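Local coordinates for protein NADH oxidase (Thermus thermophilus, PDB 6RVB) that uses NADH and a bound FAD to reduce coenzyme A disulfide, as a flavoprotein of the class-III pyridine nucleotide-disulfide oxidoreductase family, at residues Pro123-Thr135 with Pro233-Pro245. Residues are numbered along the deposited sequence; the frame is centred on the assembly and turned at random.
With NAD (nicotinamide-adenine-dinucleotide), chain F.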
ATOM      1  N   PRO A 123      16.709  33.211  24.132  1.00 56.78           N
ATOM      2  CA  PRO A 123      18.071  33.675  24.319  1.00 56.80           C
ATOM      3  C   PRO A 123      19.092  32.471  24.329  1.00 54.05           C
ATOM      4  O   PRO A 123      18.903  31.485  25.059  1.00 55.00           O
ATOM      5  CB  PRO A 123      17.948  34.365  25.671  1.00 50.62           C
ATOM      6  CG  PRO A 123      16.820  33.488  26.376  1.00 50.56           C
ATOM      7  CD  PRO A 123      15.875  33.335  25.334  1.00 48.85           C
ATOM      8  N   GLY A 124      20.144  32.562  23.517  1.00 52.43           N
ATOM      9  CA  GLY A 124      21.239  31.599  23.580  1.00 55.17           C
ATOM     10  C   GLY A 124      21.225  30.733  22.353  1.00 62.89           C
ATOM     11  O   GLY A 124      21.959  29.787  22.215  1.00 67.44           O
ATOM     12  N   THR A 125      20.363  31.081  21.437  1.00 58.77           N
ATOM     13  CA  THR A 125      20.193  30.340  20.241  1.00 49.10           C
ATOM     14  C   THR A 125      21.399  30.530  19.348  1.00 54.94           C
ATOM     15  O   THR A 125      21.709  29.716  18.492  1.00 58.10           O
ATOM     16  CB  THR A 125      19.001  30.920  19.553  1.00 50.47           C
ATOM     17  OG1 THR A 125      17.827  30.367  20.128  1.00 55.28           O
ATOM     18  CG2 THR A 125      19.015  30.563  18.139  1.00 56.67           C
ATOM     19  N   GLU A 126      22.087  31.625  19.559  1.00 60.44           N
ATOM     20  CA  GLU A 126      23.167  31.992  18.700  1.00 60.71           C
ATOM     21  C   GLU A 126      24.473  31.260  18.964  1.00 61.56           C
ATOM     22  O   GLU A 126      25.421  31.486  18.261  1.00 64.17           O
ATOM     23  CB  GLU A 126      23.370  33.492  18.789  1.00 70.28           C
ATOM     24  CG  GLU A 126      22.297  34.217  18.053  1.00 87.34           C
ATOM     25  CD  GLU A 126      22.166  33.659  16.604  1.00101.54           C
ATOM     26  OE1 GLU A 126      23.192  33.703  15.862  1.00101.36           O
ATOM     27  OE2 GLU A 126      21.068  33.150  16.214  1.00 90.72           O
ATOM     28  N   GLN A 127      24.528  30.378  19.960  1.00 57.27           N
ATOM     29  CA  GLN A 127      25.764  29.822  20.421  1.00 52.41           C
ATOM     30  C   GLN A 127      26.212  28.720  19.507  1.00 60.36           C
ATOM     31  O   GLN A 127      25.706  28.580  18.414  1.00 65.30           O
ATOM     32  CB  GLN A 127      25.570  29.258  21.791  1.00 57.32           C
ATOM     33  CG  GLN A 127      25.156  30.254  22.718  1.00 55.89           C
ATOM     34  CD  GLN A 127      25.146  29.741  24.086  1.00 65.87           C
ATOM     35  OE1 GLN A 127      26.139  29.825  24.778  1.00 73.45           O
ATOM     36  NE2 GLN A 127      24.035  29.184  24.506  1.00 60.57           N
ATOM     37  N   GLU A 128      27.112  27.882  19.998  1.00 63.96           N
ATOM     38  CA  GLU A 128      28.007  27.196  19.129  1.00 55.40           C
ATOM     39  C   GLU A 128      27.474  25.832  18.793  1.00 72.85           C
ATOM     40  O   GLU A 128      27.601  25.331  17.641  1.00 86.92           O
ATOM     41  CB  GLU A 128      29.361  27.086  19.770  1.00 70.39           C
ATOM     42  CG  GLU A 128      30.412  26.507  18.853  1.00 89.53           C
ATOM     43  CD  GLU A 128      30.967  27.532  17.868  1.00105.33           C
ATOM     44  OE1 GLU A 128      30.169  28.440  17.478  1.00 93.72           O
ATOM     45  OE2 GLU A 128      32.189  27.423  17.506  1.00102.97           O
ATOM     46  N   GLY A 129      26.852  25.179  19.735  1.00 56.38           N
ATOM     47  CA  GLY A 129      26.445  23.858  19.314  1.00 54.47           C
ATOM     48  C   GLY A 129      24.975  23.766  19.041  1.00 56.26           C
ATOM     49  O   GLY A 129      24.349  22.734  19.233  1.00 53.51           O
ATOM     50  N   VAL A 130      24.392  24.869  18.612  1.00 60.45           N
ATOM     51  CA  VAL A 130      22.956  24.883  18.342  1.00 53.85           C
ATOM     52  C   VAL A 130      22.800  24.763  16.846  1.00 54.53           C
ATOM     53  O   VAL A 130      23.394  25.513  16.099  1.00 59.21           O
ATOM     54  CB  VAL A 130      22.336  26.185  18.816  1.00 50.73           C
ATOM     55  CG1 VAL A 130      20.943  26.180  18.515  1.00 41.33           C
ATOM     56  CG2 VAL A 130      22.557  26.356  20.301  1.00 53.47           C
ATOM     57  N   TYR A 131      22.008  23.798  16.408  1.00 56.78           N
ATOM     58  CA  TYR A 131      21.857  23.522  14.979  1.00 49.90           C
ATOM     59  C   TYR A 131      20.425  23.515  14.404  1.00 46.44           C
ATOM     60  O   TYR A 131      19.413  23.473  15.103  1.00 42.62           O
ATOM     61  CB  TYR A 131      22.487  22.188  14.683  1.00 44.98           C
ATOM     62  CG  TYR A 131      23.952  22.107  14.979  1.00 47.63           C
ATOM     63  CD1 TYR A 131      24.903  22.460  14.014  1.00 53.44           C
ATOM     64  CD2 TYR A 131      24.399  21.607  16.159  1.00 47.60           C
ATOM     65  CE1 TYR A 131      26.261  22.348  14.240  1.00 54.01           C
ATOM     66  CE2 TYR A 131      25.759  21.499  16.395  1.00 62.29           C
ATOM     67  CZ  TYR A 131      26.677  21.890  15.438  1.00 57.98           C
ATOM     68  OH  TYR A 131      27.987  21.807  15.745  1.00 56.97           O
ATOM     69  N   THR A 132      20.386  23.474  13.088  1.00 49.83           N
ATOM     70  CA  THR A 132      19.136  23.469  12.329  1.00 43.30           C
ATOM     71  C   THR A 132      19.258  22.458  11.185  1.00 47.22           C
ATOM     72  O   THR A 132      20.369  22.148  10.783  1.00 58.96           O
ATOM     73  CB  THR A 132      18.997  24.847  11.846  1.00 40.70           C
ATOM     74  OG1 THR A 132      17.854  25.408  12.458  1.00 42.38           O
ATOM     75  CG2 THR A 132      18.939  24.955  10.318  1.00 44.81           C
ATOM     76  N   LEU A 133      18.185  21.855  10.700  1.00 47.05           N
ATOM     77  CA  LEU A 133      18.402  20.775   9.696  1.00 49.89           C
ATOM     78  C   LEU A 133      17.592  20.953   8.495  1.00 51.82           C
ATOM     79  O   LEU A 133      16.508  20.429   8.423  1.00 57.78           O
ATOM     80  CB  LEU A 133      17.977  19.410  10.192  1.00 45.49           C
ATOM     81  CG  LEU A 133      18.931  18.291   9.836  1.00 47.14           C
ATOM     82  CD1 LEU A 133      18.218  16.950   9.693  1.00 39.15           C
ATOM     83  CD2 LEU A 133      19.655  18.610   8.626  1.00 43.98           C
ATOM     84  N   ARG A 134      18.129  21.643   7.512  1.00 53.65           N
ATOM     85  CA  ARG A 134      17.354  21.995   6.325  1.00 50.74           C
ATOM     86  C   ARG A 134      18.147  21.847   5.023  1.00 49.24           C
ATOM     87  O   ARG A 134      17.581  21.580   4.001  1.00 55.21           O
ATOM     88  CB  ARG A 134      16.830  23.415   6.477  1.00 49.72           C
ATOM     89  CG  ARG A 134      15.817  23.887   5.489  1.00 52.69           C
ATOM     90  CD  ARG A 134      14.458  23.367   5.850  1.00 63.26           C
ATOM     91  NE  ARG A 134      13.599  23.358   4.681  1.00 58.62           N
ATOM     92  CZ  ARG A 134      12.561  22.556   4.574  1.00 74.73           C
ATOM     93  NH1 ARG A 134      12.245  21.716   5.613  1.00 62.83           N
ATOM     94  NH2 ARG A 134      11.864  22.627   3.435  1.00 76.79           N
ATOM     95  N   THR A 135      19.459  21.983   5.041  1.00 45.88           N
ATOM     96  CA  THR A 135      20.213  22.125   3.798  1.00 46.22           C
ATOM     97  C   THR A 135      21.432  21.257   3.817  1.00 49.96           C
ATOM     98  O   THR A 135      21.743  20.678   4.848  1.00 47.11           O
ATOM     99  CB  THR A 135      20.723  23.537   3.688  1.00 52.12           C
ATOM    100  OG1 THR A 135      21.698  23.763   4.714  1.00 54.65           O
ATOM    101  CG2 THR A 135      19.643  24.479   3.942  1.00 35.59           C
ATOM    102  N   PRO A 233      20.952  18.757  30.537  1.00 57.41           N
ATOM    103  CA  PRO A 233      22.269  19.086  30.014  1.00 54.93           C
ATOM    104  C   PRO A 233      22.414  18.559  28.586  1.00 54.40           C
ATOM    105  O   PRO A 233      21.935  17.458  28.288  1.00 55.13           O
ATOM    106  CB  PRO A 233      23.177  18.351  30.987  1.00 39.60           C
ATOM    107  CG  PRO A 233      22.380  17.307  31.590  1.00 44.22           C
ATOM    108  CD  PRO A 233      21.001  17.770  31.631  1.00 52.87           C
ATOM    109  N   ALA A 234      23.081  19.318  27.734  1.00 53.32           N
ATOM    110  CA  ALA A 234      23.225  18.945  26.325  1.00 47.81           C
ATOM    111  C   ALA A 234      24.351  19.701  25.574  1.00 48.99           C
ATOM    112  O   ALA A 234      24.388  20.912  25.602  1.00 47.45           O
ATOM    113  CB  ALA A 234      21.962  19.223  25.679  1.00 47.85           C
ATOM    114  N   ASP A 235      25.258  19.019  24.882  1.00 43.39           N
ATOM    115  CA  ASP A 235      26.332  19.754  24.137  1.00 42.63           C
ATOM    116  C   ASP A 235      26.054  19.912  22.646  1.00 58.02           C
ATOM    117  O   ASP A 235      26.844  20.521  21.913  1.00 58.34           O
ATOM    118  CB  ASP A 235      27.641  19.063  24.253  1.00 43.97           C
ATOM    119  CG  ASP A 235      27.517  17.606  23.965  1.00 59.44           C
ATOM    120  OD1 ASP A 235      27.106  16.796  24.896  1.00 57.56           O
ATOM    121  OD2 ASP A 235      27.820  17.311  22.788  1.00 54.06           O
ATOM    122  N   LEU A 236      24.932  19.327  22.219  1.00 48.96           N
ATOM    123  CA  LEU A 236      24.386  19.532  20.921  1.00 44.17           C
ATOM    124  C   LEU A 236      22.873  19.624  21.043  1.00 52.33           C
ATOM    125  O   LEU A 236      22.216  18.686  21.566  1.00 52.56           O
ATOM    126  CB  LEU A 236      24.821  18.387  20.004  1.00 48.08           C
ATOM    127  CG  LEU A 236      24.086  17.742  18.808  1.00 40.52           C
ATOM    128  CD1 LEU A 236      23.283  18.686  18.158  1.00 41.79           C
ATOM    129  CD2 LEU A 236      25.054  17.346  17.847  1.00 34.10           C
ATOM    130  N   VAL A 237      22.343  20.756  20.556  1.00 42.21           N
ATOM    131  CA  VAL A 237      20.930  20.976  20.435  1.00 43.70           C
ATOM    132  C   VAL A 237      20.543  21.271  18.984  1.00 49.29           C
ATOM    133  O   VAL A 237      21.175  22.130  18.353  1.00 45.01           O
ATOM    134  CB  VAL A 237      20.341  22.011  21.491  1.00 41.59           C
ATOM    135  CG1 VAL A 237      21.326  22.361  22.540  1.00 46.63           C
ATOM    136  CG2 VAL A 237      19.724  23.220  20.893  1.00 38.42           C
ATOM    137  N   LEU A 238      19.525  20.507  18.500  1.00 45.68           N
ATOM    138  CA  LEU A 238      18.818  20.658  17.215  1.00 40.80           C
ATOM    139  C   LEU A 238      17.477  21.392  17.383  1.00 52.91           C
ATOM    140  O   LEU A 238      16.635  20.974  18.186  1.00 54.31           O
ATOM    141  CB  LEU A 238      18.493  19.297  16.613  1.00 40.21           C
ATOM    142  CG  LEU A 238      17.846  19.271  15.207  1.00 37.62           C
ATOM    143  CD1 LEU A 238      18.719  19.716  14.148  1.00 34.95           C
ATOM    144  CD2 LEU A 238      17.498  17.916  14.790  1.00 28.87           C
ATOM    145  N   LEU A 239      17.259  22.469  16.627  1.00 50.54           N
ATOM    146  CA  LEU A 239      16.031  23.267  16.688  1.00 45.70           C
ATOM    147  C   LEU A 239      15.144  22.745  15.589  1.00 44.63           C
ATOM    148  O   LEU A 239      15.351  22.986  14.425  1.00 56.84           O
ATOM    149  CB  LEU A 239      16.362  24.754  16.434  1.00 40.11           C
ATOM    150  CG  LEU A 239      17.164  25.398  17.564  1.00 40.83           C
ATOM    151  CD1 LEU A 239      17.336  26.808  17.299  1.00 40.63           C
ATOM    152  CD2 LEU A 239      16.575  25.190  18.941  1.00 37.99           C
ATOM    153  N   ALA A 240      14.149  21.992  15.933  1.00 44.58           N
ATOM    154  CA  ALA A 240      13.312  21.371  14.923  1.00 43.19           C
ATOM    155  C   ALA A 240      11.886  21.798  15.070  1.00 44.15           C
ATOM    156  O   ALA A 240      11.074  20.996  15.396  1.00 44.80           O
ATOM    157  CB  ALA A 240      13.377  19.941  15.082  1.00 38.01           C
ATOM    158  N   THR A 241      11.618  23.061  14.821  1.00 44.39           N
ATOM    159  CA  THR A 241      10.489  23.772  15.357  1.00 43.84           C
ATOM    160  C   THR A 241       9.672  24.364  14.218  1.00 43.80           C
ATOM    161  O   THR A 241       8.883  25.310  14.431  1.00 43.53           O
ATOM    162  CB  THR A 241      10.938  25.000  16.284  1.00 48.30           C
ATOM    163  OG1 THR A 241      12.055  25.643  15.664  1.00 57.47           O
ATOM    164  CG2 THR A 241      11.348  24.587  17.660  1.00 39.97           C
ATOM    165  N   GLY A 242       9.880  23.863  13.015  1.00 41.38           N
ATOM    166  CA  GLY A 242       9.067  24.347  11.932  1.00 42.47           C
ATOM    167  C   GLY A 242       9.725  25.242  10.908  1.00 45.75           C
ATOM    168  O   GLY A 242      10.780  25.775  11.104  1.00 38.67           O
ATOM    169  N   ILE A 243       9.062  25.413   9.778  1.00 45.61           N
ATOM    170  CA  ILE A 243       9.640  26.182   8.702  1.00 41.67           C
ATOM    171  C   ILE A 243       8.613  27.177   8.282  1.00 40.16           C
ATOM    172  O   ILE A 243       7.512  27.112   8.700  1.00 41.47           O
ATOM    173  CB  ILE A 243       9.947  25.306   7.514  1.00 45.60           C
ATOM    174  CG1 ILE A 243       8.735  24.467   7.152  1.00 40.65           C
ATOM    175  CG2 ILE A 243      11.025  24.306   7.833  1.00 48.48           C
ATOM    176  CD1 ILE A 243       8.938  23.570   6.016  1.00 36.53           C
ATOM    177  N   ARG A 244       9.007  28.171   7.520  1.00 49.61           N
ATOM    178  CA  ARG A 244       8.107  29.183   6.997  1.00 42.37           C
ATOM    179  C   ARG A 244       8.661  29.386   5.564  1.00 47.85           C
ATOM    180  O   ARG A 244       9.828  29.150   5.251  1.00 48.36           O
ATOM    181  CB  ARG A 244       8.184  30.447   7.847  1.00 47.11           C
ATOM    182  CG  ARG A 244       9.546  31.387   7.634  1.00 69.62           C
ATOM    183  CD  ARG A 244       9.426  32.962   7.998  1.00 83.24           C
ATOM    184  NE  ARG A 244       9.109  33.126   9.446  1.00106.70           N
ATOM    185  CZ  ARG A 244       9.772  33.873  10.350  1.00108.12           C
ATOM    186  NH1 ARG A 244      10.825  34.628  10.020  1.00 90.96           N
ATOM    187  NH2 ARG A 244       9.372  33.857  11.625  1.00 86.82           N
ATOM    188  N   PRO A 245       7.831  29.794   4.648  1.00 45.12           N
ATOM    189  CA  PRO A 245       8.324  30.001   3.281  1.00 47.20           C
ATOM    190  C   PRO A 245       9.181  31.236   3.067  1.00 48.21           C
ATOM    191  O   PRO A 245       9.037  32.250   3.754  1.00 55.89           O
ATOM    192  CB  PRO A 245       7.061  30.174   2.501  1.00 41.07           C
ATOM    193  CG  PRO A 245       6.155  30.770   3.468  1.00 42.48           C
ATOM    194  CD  PRO A 245       6.440  30.184   4.804  1.00 34.87           C
TER
HETATM  195  PA  NAD F 502       6.753  20.830  12.482  1.00 39.40           P
HETATM  196  O1A NAD F 502       6.280  19.577  11.785  1.00 44.89           O
HETATM  197  O2A NAD F 502       5.986  22.044  12.386  1.00 45.18           O
HETATM  198  O5B NAD F 502       6.957  20.556  14.074  1.00 67.72           O
HETATM  199  C5B NAD F 502       5.978  20.357  15.153  1.00 75.24           C
HETATM  200  C4B NAD F 502       6.177  21.339  16.357  1.00 53.48           C
HETATM  201  O4B NAD F 502       5.698  21.436  17.727  1.00 40.38           O
HETATM  202  C3B NAD F 502       7.599  21.151  16.547  1.00 49.26           C
HETATM  203  O3B NAD F 502       8.047  21.641  15.350  1.00 54.82           O
HETATM  204  C2B NAD F 502       7.809  22.127  17.661  1.00 52.79           C
HETATM  205  O2B NAD F 502       8.380  23.423  17.548  1.00 59.40           O
HETATM  206  C1B NAD F 502       6.493  22.576  18.078  1.00 46.51           C
HETATM  207  N9A NAD F 502       7.404  22.915  19.243  1.00 65.64           N
HETATM  208  C8A NAD F 502       8.001  22.094  20.240  1.00 70.41           C
HETATM  209  N7A NAD F 502       8.814  22.745  21.147  1.00 48.98           N
HETATM  210  C5A NAD F 502       8.770  23.994  20.710  1.00 49.26           C
HETATM  211  C6A NAD F 502       9.406  25.011  21.279  1.00 44.70           C
HETATM  212  N6A NAD F 502      10.072  24.649  22.307  1.00 45.89           N
HETATM  213  N1A NAD F 502       9.325  26.260  20.734  1.00 53.95           N
HETATM  214  C2A NAD F 502       8.544  26.351  19.569  1.00 75.34           C
HETATM  215  N3A NAD F 502       7.891  25.284  18.941  1.00 39.76           N
HETATM  216  C4A NAD F 502       7.987  24.130  19.534  1.00 47.80           C
HETATM  217  O3  NAD F 502       8.115  21.204  11.816  1.00 49.52           O
HETATM  218  PN  NAD F 502       9.342  20.310  11.257  1.00 47.31           P
HETATM  219  O1N NAD F 502      10.484  21.349  11.348  1.00 45.87           O
HETATM  220  O2N NAD F 502       9.505  19.009  11.909  1.00 47.46           O
HETATM  221  O5D NAD F 502       8.771  19.948   9.820  1.00 39.17           O
HETATM  222  C5D NAD F 502       9.573  20.106   8.674  1.00 64.14           C
HETATM  223  C4D NAD F 502       8.858  20.033   7.316  1.00 58.14           C
HETATM  224  O4D NAD F 502       9.697  19.591   6.218  1.00 61.09           O
HETATM  225  C3D NAD F 502       7.699  19.080   7.473  1.00 68.29           C
HETATM  226  O3D NAD F 502       6.467  19.658   7.954  1.00 82.46           O
HETATM  227  C2D NAD F 502       7.625  18.628   6.047  1.00 71.48           C
HETATM  228  O2D NAD F 502       7.074  19.650   5.295  1.00 76.44           O
HETATM  229  C1D NAD F 502       9.056  18.530   5.596  1.00 62.96           C
HETATM  230  N1N NAD F 502       9.411  17.198   6.144  1.00 71.16           N
HETATM  231  C2N NAD F 502       8.657  16.096   5.755  1.00 83.83           C
HETATM  232  C3N NAD F 502       8.889  14.783   6.229  1.00 83.00           C
HETATM  233  C7N NAD F 502       8.046  13.589   5.774  1.00 76.04           C
HETATM  234  O7N NAD F 502       6.794  13.727   5.139  1.00 68.52           O
HETATM  235  N7N NAD F 502       8.501  12.353   6.008  1.00 69.47           N
HETATM  236  C4N NAD F 502       9.944  14.590   7.137  1.00 71.17           C
HETATM  237  C5N NAD F 502      10.689  15.682   7.548  1.00 74.16           C
HETATM  238  C6N NAD F 502      10.408  16.972   7.054  1.00 75.82           C
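Tyr131 and Leu236 meet at about a right angle, the ring's CD2 lying 3.7 Å from Leu236 CD1. A chi1 of -61° keeps CG of Tyr131 beside its own backbone N and leans the ring back toward Leu236; helix 136-145 touches the ring through Leu142 and Ala145. On the other side of the sheet, Val130 CG1 meets Val237 CG2 at 4.0 Å and Leu239 CD1 at 3.9 Å, and Thr125 CG2 extends this apolar patch. The backbones beneath run parallel: Val237 N donates to Gly129 O (3.1 Å), Tyr131 N to Val237 O (2.7 Å) and Leu239 N to Tyr131 O (2.8 Å). These bonds attach the short strand 130-131 to the edge of the five-stranded parallel sheet of the NAD-binding, Rossmann-type domain.

Beyond Leu239 the backbones diverge, and the dinucleotide runs along 240-243, meeting Arg134 at its nicotinamide ribose. Arg134, its chain bent at chi2 (80°), lays one guanidinium face over Ile243 CG2, which is 3.6 Å from NH1. At the guanidinium edge, in its plane, NH1 makes a weak hydrogen bond to the ribose oxygen O4D of NAD (3.4 Å), while NH2 forms a salt bridge with Asp281. Ile243 CD1 also touches the same ribose at C4D. Farther along the cofactor, Ala240 O accepts a hydrogen bond from O3B of the adenosine ribose, and Gly242 N bonds weakly to the phosphate oxygen O1N. A leucine in place of Arg134 would probably leave Asp281 without its cationic mate and the ribose without this donor. Backbone hydrogen bonds flanked by apolar side chains thus give way to the NAD site, where Arg134 touches both NAD and FAD; its firm polar tie is to Asp281, which probably balances its charge.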